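Local coordinates for protein transcriptional regulator, MarR family (Silicibacter pomeroyi DSS-3, PDB 3CDH) that probably binds DNA through a winged helix-turn-helix domain and regulates transcription as a MarR-family dimer, at the interface of chains A and B. Sequence-based numbering; all coordinates share one arbitrary frame. Chains: chain A/B, Transcriptional regulator, MarR family.

Contact 1: the interface of chains A and B. Residues chain A 19, 21-24, 26; chain B 25, 47, 66, 68, 145.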
loop_
_atom_site.group_PDB
_atom_site.type_symbol
_atom_site.label_atom_id
_atom_site.label_comp_id
_atom_site.label_asym_id
_atom_site.label_seq_id
_atom_site.Cartn_x
_atom_site.Cartn_y
_atom_site.Cartn_z
ATOM N N TYR A 19 2.860 2.458 8.969
ATOM C CA TYR A 19 3.090 3.609 8.113
ATOM C C TYR A 19 4.325 3.351 7.288
ATOM O O TYR A 19 4.378 3.685 6.103
ATOM C CB TYR A 19 3.261 4.885 8.900
ATOM C CG TYR A 19 3.848 5.979 8.047
ATOM C CD1 TYR A 19 5.221 6.226 8.051
ATOM C CD2 TYR A 19 3.034 6.775 7.238
ATOM C CE1 TYR A 19 5.769 7.220 7.278
ATOM C CE2 TYR A 19 3.577 7.781 6.446
ATOM C CZ TYR A 19 4.945 7.987 6.480
ATOM O OH TYR A 19 5.499 8.970 5.719
ATOM N N LEU A 21 5.367 0.525 6.316
ATOM C CA LEU A 21 5.038 -0.377 5.205
ATOM C C LEU A 21 4.258 0.345 4.120
ATOM O O LEU A 21 4.665 0.351 2.973
ATOM C CB LEU A 21 4.269 -1.593 5.685
ATOM C CG LEU A 21 5.118 -2.653 6.363
ATOM C CD1 LEU A 21 4.226 -3.543 7.147
ATOM C CD2 LEU A 21 5.904 -3.461 5.342
ATOM N N ALA A 22 3.154 0.980 4.488
ATOM C CA ALA A 22 2.324 1.649 3.517
ATOM C C ALA A 22 3.101 2.714 2.718
ATOM O O ALA A 22 2.993 2.765 1.491
ATOM C CB ALA A 22 1.159 2.245 4.186
ATOM N N ALA A 23 3.888 3.555 3.386
ATOM C CA ALA A 23 4.618 4.626 2.684
ATOM C C ALA A 23 5.718 4.080 1.748
ATOM O O ALA A 23 5.907 4.589 0.640
ATOM C CB ALA A 23 5.184 5.650 3.676
ATOM N N SER A 24 6.434 3.054 2.202
ATOM C CA SER A 24 7.417 2.369 1.360
ATOM C C SER A 24 6.776 1.892 0.085
ATOM O O SER A 24 7.250 2.219 -1.013
ATOM C CB SER A 24 7.978 1.142 2.043
ATOM O OG SER A 24 8.620 1.514 3.228
ATOM N N GLU A 26 3.989 2.692 -1.251
ATOM C CA GLU A 26 3.444 3.758 -2.053
ATOM C C GLU A 26 4.540 4.480 -2.789
ATOM O O GLU A 26 4.386 4.784 -3.966
ATOM C CB GLU A 26 2.681 4.746 -1.180
ATOM C CG GLU A 26 2.450 6.133 -1.813
ATOM C CD GLU A 26 1.290 6.118 -2.816
ATOM O OE1 GLU A 26 0.461 5.164 -2.780
ATOM O OE2 GLU A 26 1.199 7.064 -3.641
ATOM N N SER B 25 2.035 -4.715 3.258
ATOM C CA SER B 25 1.400 -3.597 3.891
ATOM C C SER B 25 -0.085 -3.969 4.098
ATOM O O SER B 25 -0.651 -3.730 5.161
ATOM C CB SER B 25 1.587 -2.361 3.022
ATOM O OG SER B 25 0.859 -1.269 3.531
ATOM N N ARG B 47 -5.981 7.654 9.965
ATOM C CA ARG B 47 -4.668 8.171 9.648
ATOM C C ARG B 47 -4.584 9.633 10.029
ATOM O O ARG B 47 -3.570 10.071 10.595
ATOM C CB ARG B 47 -4.333 7.970 8.184
ATOM C CG ARG B 47 -4.140 6.521 7.863
ATOM C CD ARG B 47 -3.863 6.293 6.411
ATOM N NE ARG B 47 -3.484 4.904 6.161
ATOM C CZ ARG B 47 -3.238 4.402 4.947
ATOM N NH1 ARG B 47 -3.331 5.182 3.855
ATOM N NH2 ARG B 47 -2.902 3.120 4.823
ATOM N N LEU B 66 1.200 12.490 4.407
ATOM C CA LEU B 66 1.374 11.439 5.416
ATOM C C LEU B 66 0.350 10.361 5.273
ATOM O O LEU B 66 0.643 9.203 5.524
ATOM C CB LEU B 66 1.366 11.982 6.835
ATOM C CG LEU B 66 2.597 12.844 7.139
ATOM C CD1 LEU B 66 2.476 13.482 8.503
ATOM C CD2 LEU B 66 3.906 12.053 7.026
ATOM N N LEU B 68 -1.084 9.383 2.511
ATOM C CA LEU B 68 -1.019 8.847 1.163
ATOM C C LEU B 68 -2.307 9.087 0.417
ATOM O O LEU B 68 -2.911 8.145 -0.075
ATOM C CB LEU B 68 -0.685 7.348 1.184
ATOM C CG LEU B 68 0.338 6.874 2.222
ATOM C CD1 LEU B 68 0.506 5.381 2.147
ATOM C CD2 LEU B 68 1.681 7.587 2.077
ATOM N N LEU B 145 12.879 4.054 2.664
ATOM C CA LEU B 145 12.307 5.377 2.448
ATOM C C LEU B 145 13.397 6.428 2.274
ATOM O O LEU B 145 13.310 7.287 1.395
ATOM C CB LEU B 145 11.389 5.759 3.611
ATOM C CG LEU B 145 10.114 4.928 3.771
ATOM C CD1 LEU B 145 9.611 4.985 5.205
ATOM C CD2 LEU B 145 9.040 5.399 2.802
#
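In the MarR-family dimer interface, helix 17-38 of chain A is contacted from several sides by chain B: by B:Leu68, B:Leu145 and B:Ser25. B:Leu68, with the most surface hidden in this patch, points one branch at the helix: CD1 reaches the backbone carbonyl O of A:Ala22 at 3.7 Å and also meets the A:Ala22 methyl and CB of A:Glu26. B:Ser25 comes up from its own helix 17-38, its hydroxyl OG lying 3.3 Å from CA of A:Ala22. That OG stands anti to its backbone N (chi1 174°), which lays it alongside the A:Ala22 backbone, while CB of B:Ser25 rests against CB of A:Leu21. No hydrogen bond or salt bridge crosses this patch, so the fit rests on shape and apolar contact.

Opposite B:Leu68, B:Leu145 sends CD2 to the backbone N of A:Ser24 at 3.6 Å, and its CG passes the A:Ser24 hydroxyl. A:Tyr19 closes the B:Leu66 side: its ring edge takes the carbonyl O of B:Leu66 in plane, with CE2 3.4 Å away, and the two side chains cross obliquely, bringing the phenol OH against CD2 of B:Leu66. The ring is placed by a chi1 of 165°, CG anti to the backbone N, and by A:Ala23, whose methyl sits 3.7 Å above one face, toward the rim.

B:Leu68 lies in the turn between helix 60-67 and helix 71-83, the expected recognition helix of the family's helix-turn-helix, so the crossing ties the long helix 17-38 near the N-terminus of one subunit to the DNA-binding motif of the other, as well as to its C-terminal helix 137-147.

Contact 2: the interface of chains A and B. Residues chain A 132-134; chain B 139-140, 143, 147.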
loop_
_atom_site.group_PDB
_atom_site.type_symbol
_atom_site.label_atom_id
_atom_site.label_comp_id
_atom_site.label_asym_id
_atom_site.label_seq_id
_atom_site.Cartn_x
_atom_site.Cartn_y
_atom_site.Cartn_z
ATOM N N THR A 132 23.184 -1.043 1.949
ATOM C CA THR A 132 22.407 -0.584 3.113
ATOM C C THR A 132 21.895 -1.725 3.989
ATOM O O THR A 132 22.093 -2.883 3.615
ATOM C CB THR A 132 21.218 0.259 2.627
ATOM O OG1 THR A 132 20.212 -0.607 2.096
ATOM C CG2 THR A 132 21.642 1.255 1.538
ATOM N N ASP A 133 21.243 -1.418 5.129
ATOM C CA ASP A 133 20.451 -2.430 5.880
ATOM C C ASP A 133 19.388 -3.060 5.005
ATOM O O ASP A 133 18.888 -4.149 5.312
ATOM C CB ASP A 133 19.577 -1.832 6.968
ATOM C CG ASP A 133 20.292 -0.937 7.868
ATOM O OD1 ASP A 133 19.587 -0.259 8.657
ATOM O OD2 ASP A 133 21.534 -0.911 7.804
ATOM N N ALA A 134 18.946 -2.331 3.984
ATOM C CA ALA A 134 17.774 -2.761 3.262
ATOM C C ALA A 134 18.166 -3.734 2.168
ATOM O O ALA A 134 17.343 -4.095 1.344
ATOM C CB ALA A 134 17.003 -1.559 2.686
ATOM N N GLY B 139 13.925 -0.809 10.680
ATOM C CA GLY B 139 15.092 -0.091 10.195
ATOM C C GLY B 139 15.186 -0.300 8.709
ATOM O O GLY B 139 15.510 0.609 7.938
ATOM N N VAL B 140 14.860 -1.510 8.292
ATOM C CA VAL B 140 14.938 -1.844 6.902
ATOM C C VAL B 140 14.097 -0.858 6.106
ATOM O O VAL B 140 14.589 -0.270 5.128
ATOM C CB VAL B 140 14.481 -3.296 6.674
ATOM C CG1 VAL B 140 14.244 -3.587 5.189
ATOM C CG2 VAL B 140 15.513 -4.261 7.251
ATOM N N THR B 143 15.389 2.633 6.130
ATOM C CA THR B 143 16.466 2.673 5.131
ATOM C C THR B 143 15.876 2.838 3.722
ATOM O O THR B 143 16.314 3.694 2.944
ATOM C CB THR B 143 17.397 1.431 5.190
ATOM O OG1 THR B 143 18.043 1.335 6.474
ATOM C CG2 THR B 143 18.471 1.532 4.133
ATOM N N VAL B 147 16.380 6.005 1.081
ATOM C CA VAL B 147 16.892 5.832 -0.274
ATOM C C VAL B 147 15.911 6.374 -1.307
ATOM O O VAL B 147 16.312 6.988 -2.296
ATOM C CB VAL B 147 17.182 4.351 -0.581
ATOM C CG1 VAL B 147 17.394 4.152 -2.074
ATOM C CG2 VAL B 147 18.394 3.873 0.205
#
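In this part of the MarR-family dimer interface, the turn leading into the 3-10 helix 133-136 of chain A lies across the C-terminal helix 137-147 of chain B, with B:Thr143 at the middle of the contact.

Apolar packing comes first. The methyl CG2 of B:Thr143, anti to its backbone N, lies against A:Thr132, with 3.4 Å between it and CB of that residue. The two threonine side chains run antiparallel, and this methyl also lies beside OG1 of A:Thr132. Next to it, the methyl of A:Ala134 lies 3.7 Å from the same CG2 and touches the backbone carbonyl O of B:Val140. B:Val140 adds its two branches at the end nearer the start of the helix: CG1 faces CA of A:Ala134, while CG2 sits 3.9 Å from the backbone O of A:Asp133.

Polar contact across the interface is slight. The hydroxyl OG1 of B:Thr143 offers a weak hydrogen bond to the carboxylate OD1 of A:Asp133 at 3.1 Å, the two side chains lying roughly perpendicular. A:Asp133 brings its carboxylate over with CG anti to its own carbonyl carbon (chi1 -51°).

Bonds within each chain set up the partners. The hydroxyl of B:Thr143 also donates to the carbonyl O of B:Gly139, one turn back, at 3.0 Å; it approaches from above the carbonyl plane, 44° out of it. Its one proton may be shared by, or alternate between, the two acceptors, which would fit the weak bond to the carboxylate. In chain A, OG1 of A:Thr132 sits close to both its backbone N and carbonyl carbon (chi1 76°) and accepts the backbone N-H of A:Ala134 at 2.9 Å, capping the start of the 3-10 helix.

The centres of the C-alpha atoms of contact 1 and contact 2 lie about 15 Å apart, and both draw on helix 137-147 of chain B. Its residues B:Gly139, B:Val140, B:Thr143 and B:Val147 serve contact 2, while B:Leu145 serves contact 1, so one helix meets two separate segments of chain A. The two-fold symmetry repeats both patches with the chains exchanged. Contact 2 joins C-terminal elements, the 132-134 segment of chain A and helix 137-147 of chain B; contact 1 reaches onward to the DNA-binding region. Together they may couple the relative placement of the two DNA-binding lobes to the dimer base.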